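Local coordinates for tartrate dehydrogenase/decarboxylase (PDB 3FLK), which oxidises tartrate with NAD and a divalent metal ion, converts meso-tartrate to D-glycerate, and oxidatively decarboxylates D-malate to pyruvate, at residues K192-A197 against K221-I226. The protein carries 1 engineered substitution. Residues are numbered along the deposited sequence; the frame is centred on the assembly and turned at random.
Sequences KSNGMA and KQHIDI. With MG (magnesium ion), chain I; NAI (1,4-dihydronicotinamide adenine dinucleotide), chain N; OXL (oxalate ion), chain O.
K192 leaves its backbone with CG anti to N (chi1 -153°), and N194 sets CG between N and the carbonyl carbon (chi1 47°); both meet H223. K192 crosses the histidine side chain at about a right angle, its CD 3.8 Å from H223 CB. CD also rests on I224 CG2, and CE passes D225 OD1. The N194 amide stacks on one face of the H223 ring, the planes 12° apart, with ND2 offset toward the rim. N194 OD1 takes two donors, K192 NZ at 2.9 Å and G195 N at 2.7 Å, which hold the amide's rotation. N194 ND2 donates to NAI O2D at 3.1 Å. An alanine at N194 would probably leave the H223 face without its amide cover and NAI O2D without this donor. K192 NZ also donates a hydrogen bond to OXL O4 (3.2 Å). D225 OD2 binds the magnesium ion at 2.0 Å. D249 of the second subunit forms a salt bridge with K192 NZ and also binds the metal, and D86 OD2 of that subunit is hydrogen-bonded to H223 NE2, so the active site is shared between subunits. The loop after strand 186-191 here meets the N-cap of helix 224-233, at the end of strand 218-223, with helix 245-258 packed on K192 and I224.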
ATOM      1  N   LYS A 192      -6.307   8.478  -4.158  1.00 16.45           N
ATOM      2  CA  LYS A 192      -7.424   7.616  -3.763  1.00 17.27           C
ATOM      3  C   LYS A 192      -8.680   8.473  -3.684  1.00 17.77           C
ATOM      4  O   LYS A 192      -9.339   8.559  -2.644  1.00 17.59           O
ATOM      5  CB  LYS A 192      -7.153   6.882  -2.439  1.00 17.19           C
ATOM      6  CG  LYS A 192      -7.897   5.544  -2.309  1.00 17.55           C
ATOM      7  CD  LYS A 192      -7.753   4.708  -3.584  1.00 18.55           C
ATOM      8  CE  LYS A 192      -8.208   3.272  -3.411  1.00 19.06           C
ATOM      9  NZ  LYS A 192      -9.689   3.114  -3.441  1.00 19.65           N
ATOM     10  N   SER A 193      -8.991   9.109  -4.812  1.00 18.67           N
ATOM     11  CA  SER A 193     -10.045  10.115  -4.896  1.00 19.58           C
ATOM     12  C   SER A 193     -11.455   9.538  -4.997  1.00 20.29           C
ATOM     13  O   SER A 193     -12.409  10.277  -5.239  1.00 20.58           O
ATOM     14  CB  SER A 193      -9.764  11.085  -6.049  1.00 19.67           C
ATOM     15  OG  SER A 193      -9.268  10.402  -7.191  1.00 19.62           O
ATOM     16  N   ASN A 194     -11.590   8.226  -4.822  1.00 20.97           N
ATOM     17  CA  ASN A 194     -12.910   7.632  -4.643  1.00 21.80           C
ATOM     18  C   ASN A 194     -13.268   7.466  -3.165  1.00 22.65           C
ATOM     19  O   ASN A 194     -14.307   7.955  -2.723  1.00 22.84           O
ATOM     20  CB  ASN A 194     -13.095   6.329  -5.447  1.00 21.57           C
ATOM     21  CG  ASN A 194     -11.925   5.354  -5.312  1.00 21.35           C
ATOM     22  OD1 ASN A 194     -11.143   5.408  -4.362  1.00 20.53           O
ATOM     23  ND2 ASN A 194     -11.819   4.441  -6.273  1.00 20.45           N
ATOM     24  N   GLY A 195     -12.387   6.813  -2.407  1.00 23.39           N
ATOM     25  CA  GLY A 195     -12.622   6.527  -0.990  1.00 24.68           C
ATOM     26  C   GLY A 195     -12.436   7.705  -0.048  1.00 25.74           C
ATOM     27  O   GLY A 195     -13.221   7.892   0.882  1.00 25.45           O
HETATM   28  N   MSE A 196     -11.382   8.486  -0.272  1.00 26.64           N
HETATM   29  CA  MSE A 196     -11.146   9.701   0.506  1.00 28.54           C
HETATM   30  C   MSE A 196     -11.749  10.889  -0.242  1.00 26.64           C
HETATM   31  O   MSE A 196     -11.166  11.394  -1.201  1.00 26.91           O
HETATM   32  CB  MSE A 196      -9.652   9.882   0.781  1.00 28.21           C
HETATM   33  CG  MSE A 196      -9.136   8.983   1.904  1.00 30.50           C
HETATM   34 SE   MSE A 196      -7.388   8.204   1.544  1.00 36.15          SE
HETATM   35  CE  MSE A 196      -6.278   9.801   1.612  1.00 34.33           C
ATOM     36  N   ALA A 197     -12.924  11.321   0.210  1.00 25.11           N
ATOM     37  CA  ALA A 197     -13.792  12.207  -0.573  1.00 23.49           C
ATOM     38  C   ALA A 197     -13.400  13.687  -0.599  1.00 22.36           C
ATOM     39  O   ALA A 197     -13.916  14.446  -1.420  1.00 22.21           O
ATOM     40  CB  ALA A 197     -15.244  12.049  -0.121  1.00 23.46           C
ATOM     41  N   LYS A 221      -2.648   9.731 -13.171  1.00 17.18           N
ATOM     42  CA  LYS A 221      -2.978   9.466 -11.778  1.00 16.96           C
ATOM     43  C   LYS A 221      -3.511   8.047 -11.630  1.00 16.34           C
ATOM     44  O   LYS A 221      -4.193   7.525 -12.518  1.00 16.20           O
ATOM     45  CB  LYS A 221      -3.955  10.507 -11.214  1.00 17.01           C
ATOM     46  CG  LYS A 221      -5.341  10.495 -11.832  1.00 17.80           C
ATOM     47  CD  LYS A 221      -6.211  11.595 -11.247  1.00 17.93           C
ATOM     48  CE  LYS A 221      -7.658  11.405 -11.653  1.00 19.88           C
ATOM     49  NZ  LYS A 221      -8.529  12.467 -11.087  1.00 22.00           N
ATOM     50  N   GLN A 222      -3.162   7.417 -10.515  1.00 15.50           N
ATOM     51  CA  GLN A 222      -3.568   6.048 -10.253  1.00 15.04           C
ATOM     52  C   GLN A 222      -3.996   5.926  -8.804  1.00 14.26           C
ATOM     53  O   GLN A 222      -3.314   6.432  -7.905  1.00 14.18           O
ATOM     54  CB  GLN A 222      -2.423   5.074 -10.559  1.00 14.94           C
ATOM     55  CG  GLN A 222      -2.025   5.013 -12.034  1.00 15.75           C
ATOM     56  CD  GLN A 222      -0.945   3.988 -12.335  1.00 15.91           C
ATOM     57  OE1 GLN A 222      -0.146   4.171 -13.254  1.00 18.65           O
ATOM     58  NE2 GLN A 222      -0.919   2.902 -11.568  1.00 17.10           N
ATOM     59  N   HIS A 223      -5.136   5.277  -8.582  1.00 13.48           N
ATOM     60  CA  HIS A 223      -5.568   4.959  -7.232  1.00 12.94           C
ATOM     61  C   HIS A 223      -4.507   4.070  -6.587  1.00 12.38           C
ATOM     62  O   HIS A 223      -3.910   3.225  -7.257  1.00 11.63           O
ATOM     63  CB  HIS A 223      -6.935   4.269  -7.231  1.00 13.09           C
ATOM     64  CG  HIS A 223      -8.064   5.156  -7.664  1.00 13.68           C
ATOM     65  ND1 HIS A 223      -8.340   6.364  -7.061  1.00 14.93           N
ATOM     66  CD2 HIS A 223      -9.001   4.997  -8.628  1.00 14.63           C
ATOM     67  CE1 HIS A 223      -9.390   6.917  -7.641  1.00 15.15           C
ATOM     68  NE2 HIS A 223      -9.813   6.106  -8.595  1.00 15.46           N
ATOM     69  N   ILE A 224      -4.275   4.276  -5.295  1.00 12.01           N
ATOM     70  CA  ILE A 224      -3.174   3.621  -4.584  1.00 11.76           C
ATOM     71  C   ILE A 224      -3.224   2.090  -4.661  1.00 11.88           C
ATOM     72  O   ILE A 224      -2.182   1.448  -4.776  1.00 12.24           O
ATOM     73  CB  ILE A 224      -3.026   4.142  -3.113  1.00 11.69           C
ATOM     74  CG1 ILE A 224      -1.747   3.602  -2.449  1.00 11.03           C
ATOM     75  CG2 ILE A 224      -4.270   3.830  -2.270  1.00 11.13           C
ATOM     76  CD1 ILE A 224      -0.446   4.143  -3.042  1.00  9.83           C
ATOM     77  N   ASP A 225      -4.425   1.514  -4.625  1.00 12.09           N
ATOM     78  CA  ASP A 225      -4.564   0.058  -4.678  1.00 12.22           C
ATOM     79  C   ASP A 225      -4.032  -0.536  -5.988  1.00 12.17           C
ATOM     80  O   ASP A 225      -3.211  -1.455  -5.960  1.00 11.85           O
ATOM     81  CB  ASP A 225      -5.995  -0.406  -4.351  1.00 12.35           C
ATOM     82  CG  ASP A 225      -7.050   0.145  -5.309  1.00 12.98           C
ATOM     83  OD1 ASP A 225      -6.770   1.085  -6.083  1.00 13.85           O
ATOM     84  OD2 ASP A 225      -8.184  -0.376  -5.273  1.00 13.03           O
ATOM     85  N   ILE A 226      -4.462   0.013  -7.122  1.00 11.91           N
ATOM     86  CA  ILE A 226      -4.000  -0.480  -8.420  1.00 11.92           C
ATOM     87  C   ILE A 226      -2.555  -0.059  -8.728  1.00 11.86           C
ATOM     88  O   ILE A 226      -1.848  -0.756  -9.453  1.00 12.06           O
ATOM     89  CB  ILE A 226      -4.975  -0.111  -9.585  1.00 12.01           C
ATOM     90  CG1 ILE A 226      -4.674  -0.951 -10.835  1.00 12.10           C
ATOM     91  CG2 ILE A 226      -4.937   1.389  -9.899  1.00 11.83           C
ATOM     92  CD1 ILE A 226      -4.894  -2.461 -10.662  1.00 12.96           C
TER
HETATM   93 MG    MG I 405      -9.659  -1.491  -4.402  1.00 17.84          MG
HETATM   94  PA  NAI N 401      -9.919  -0.905 -12.012  1.00 16.95           P
HETATM   95  O1A NAI N 401     -10.003  -2.072 -11.104  1.00 16.02           O
HETATM   96  O2A NAI N 401     -11.225  -0.636 -12.652  1.00 17.19           O
HETATM   97  O5B NAI N 401      -8.820  -1.174 -13.153  1.00 16.24           O
HETATM   98  C5B NAI N 401      -7.437  -1.187 -12.879  1.00 16.02           C
HETATM   99  C4B NAI N 401      -6.677  -1.927 -13.978  1.00 16.06           C
HETATM  100  O4B NAI N 401      -6.946  -3.316 -13.925  1.00 15.90           O
HETATM  101  C3B NAI N 401      -7.074  -1.451 -15.367  1.00 16.51           C
HETATM  102  O3B NAI N 401      -5.911  -1.358 -16.155  1.00 16.70           O
HETATM  103  C2B NAI N 401      -7.998  -2.535 -15.885  1.00 16.41           C
HETATM  104  O2B NAI N 401      -7.913  -2.706 -17.283  1.00 16.84           O
HETATM  105  C1B NAI N 401      -7.558  -3.773 -15.119  1.00 15.91           C
HETATM  106  N9A NAI N 401      -8.717  -4.623 -14.806  1.00 15.69           N
HETATM  107  C8A NAI N 401      -9.683  -4.385 -13.861  1.00 16.04           C
HETATM  108  N7A NAI N 401     -10.567  -5.405 -13.884  1.00 15.70           N
HETATM  109  C5A NAI N 401     -10.181  -6.291 -14.821  1.00 15.62           C
HETATM  110  C6A NAI N 401     -10.723  -7.498 -15.247  1.00 15.67           C
HETATM  111  N6A NAI N 401     -11.805  -7.998 -14.654  1.00 15.72           N
HETATM  112  N1A NAI N 401     -10.089  -8.205 -16.251  1.00 15.92           N
HETATM  113  C2A NAI N 401      -8.931  -7.717 -16.828  1.00 15.99           C
HETATM  114  N3A NAI N 401      -8.401  -6.514 -16.400  1.00 15.75           N
HETATM  115  C4A NAI N 401      -9.014  -5.815 -15.410  1.00 15.83           C
HETATM  116  O3  NAI N 401      -9.398   0.326 -11.118  1.00 16.48           O
HETATM  117  PN  NAI N 401      -9.163   1.843 -11.596  1.00 16.50           P
HETATM  118  O1N NAI N 401      -8.757   1.863 -13.020  1.00 16.72           O
HETATM  119  O2N NAI N 401      -8.286   2.451 -10.574  1.00 16.35           O
HETATM  120  O5D NAI N 401     -10.621   2.502 -11.425  1.00 16.71           O
HETATM  121  C5D NAI N 401     -11.520   2.643 -12.506  1.00 17.14           C
HETATM  122  C4D NAI N 401     -12.887   3.069 -11.977  1.00 16.81           C
HETATM  123  O4D NAI N 401     -13.449   2.046 -11.174  1.00 16.66           O
HETATM  124  C3D NAI N 401     -12.812   4.313 -11.105  1.00 17.00           C
HETATM  125  O3D NAI N 401     -13.906   5.140 -11.426  1.00 17.24           O
HETATM  126  C2D NAI N 401     -12.946   3.784  -9.689  1.00 16.82           C
HETATM  127  O2D NAI N 401     -13.537   4.731  -8.832  1.00 17.17           O
HETATM  128  C1D NAI N 401     -13.812   2.549  -9.897  1.00 17.28           C
HETATM  129  N1N NAI N 401     -13.652   1.475  -8.892  1.00 17.88           N
HETATM  130  C2N NAI N 401     -14.785   0.889  -8.391  1.00 17.57           C
HETATM  131  C3N NAI N 401     -14.700  -0.140  -7.454  1.00 17.95           C
HETATM  132  C7N NAI N 401     -15.937  -0.908  -7.092  1.00 18.63           C
HETATM  133  O7N NAI N 401     -17.079  -0.788  -7.909  1.00 18.01           O
HETATM  134  N7N NAI N 401     -15.936  -1.690  -6.010  1.00 18.61           N
HETATM  135  C4N NAI N 401     -13.443  -0.577  -7.033  1.00 17.97           C
HETATM  136  C5N NAI N 401     -12.292   0.019  -7.551  1.00 17.93           C
HETATM  137  C6N NAI N 401     -12.408   1.046  -8.487  1.00 17.90           C
HETATM  138  C1  OXL O 402     -12.406  -0.986  -3.145  1.00 24.39           C
HETATM  139  C2  OXL O 402     -12.061   0.320  -3.719  1.00 25.07           C
HETATM  140  O1  OXL O 402     -11.708  -1.981  -3.459  1.00 23.55           O
HETATM  141  O2  OXL O 402     -12.808   1.306  -3.521  1.00 25.82           O
HETATM  142  O3  OXL O 402     -13.376  -1.080  -2.359  1.00 23.25           O
HETATM  143  O4  OXL O 402     -11.010   0.411  -4.397  1.00 24.71           O
HETATM  144  O   HOH W   1      -9.964   2.267  -6.157  1.00 22.16           O
HETATM  145  O   HOH W   2     -10.457   9.951  -9.937  1.00 32.43           O
HETATM  146  O   HOH W   3     -10.237  -2.342  -6.162  1.00 13.12           O
HETATM  147  O   HOH W   4      -8.712  -3.253  -3.730  1.00 12.25           O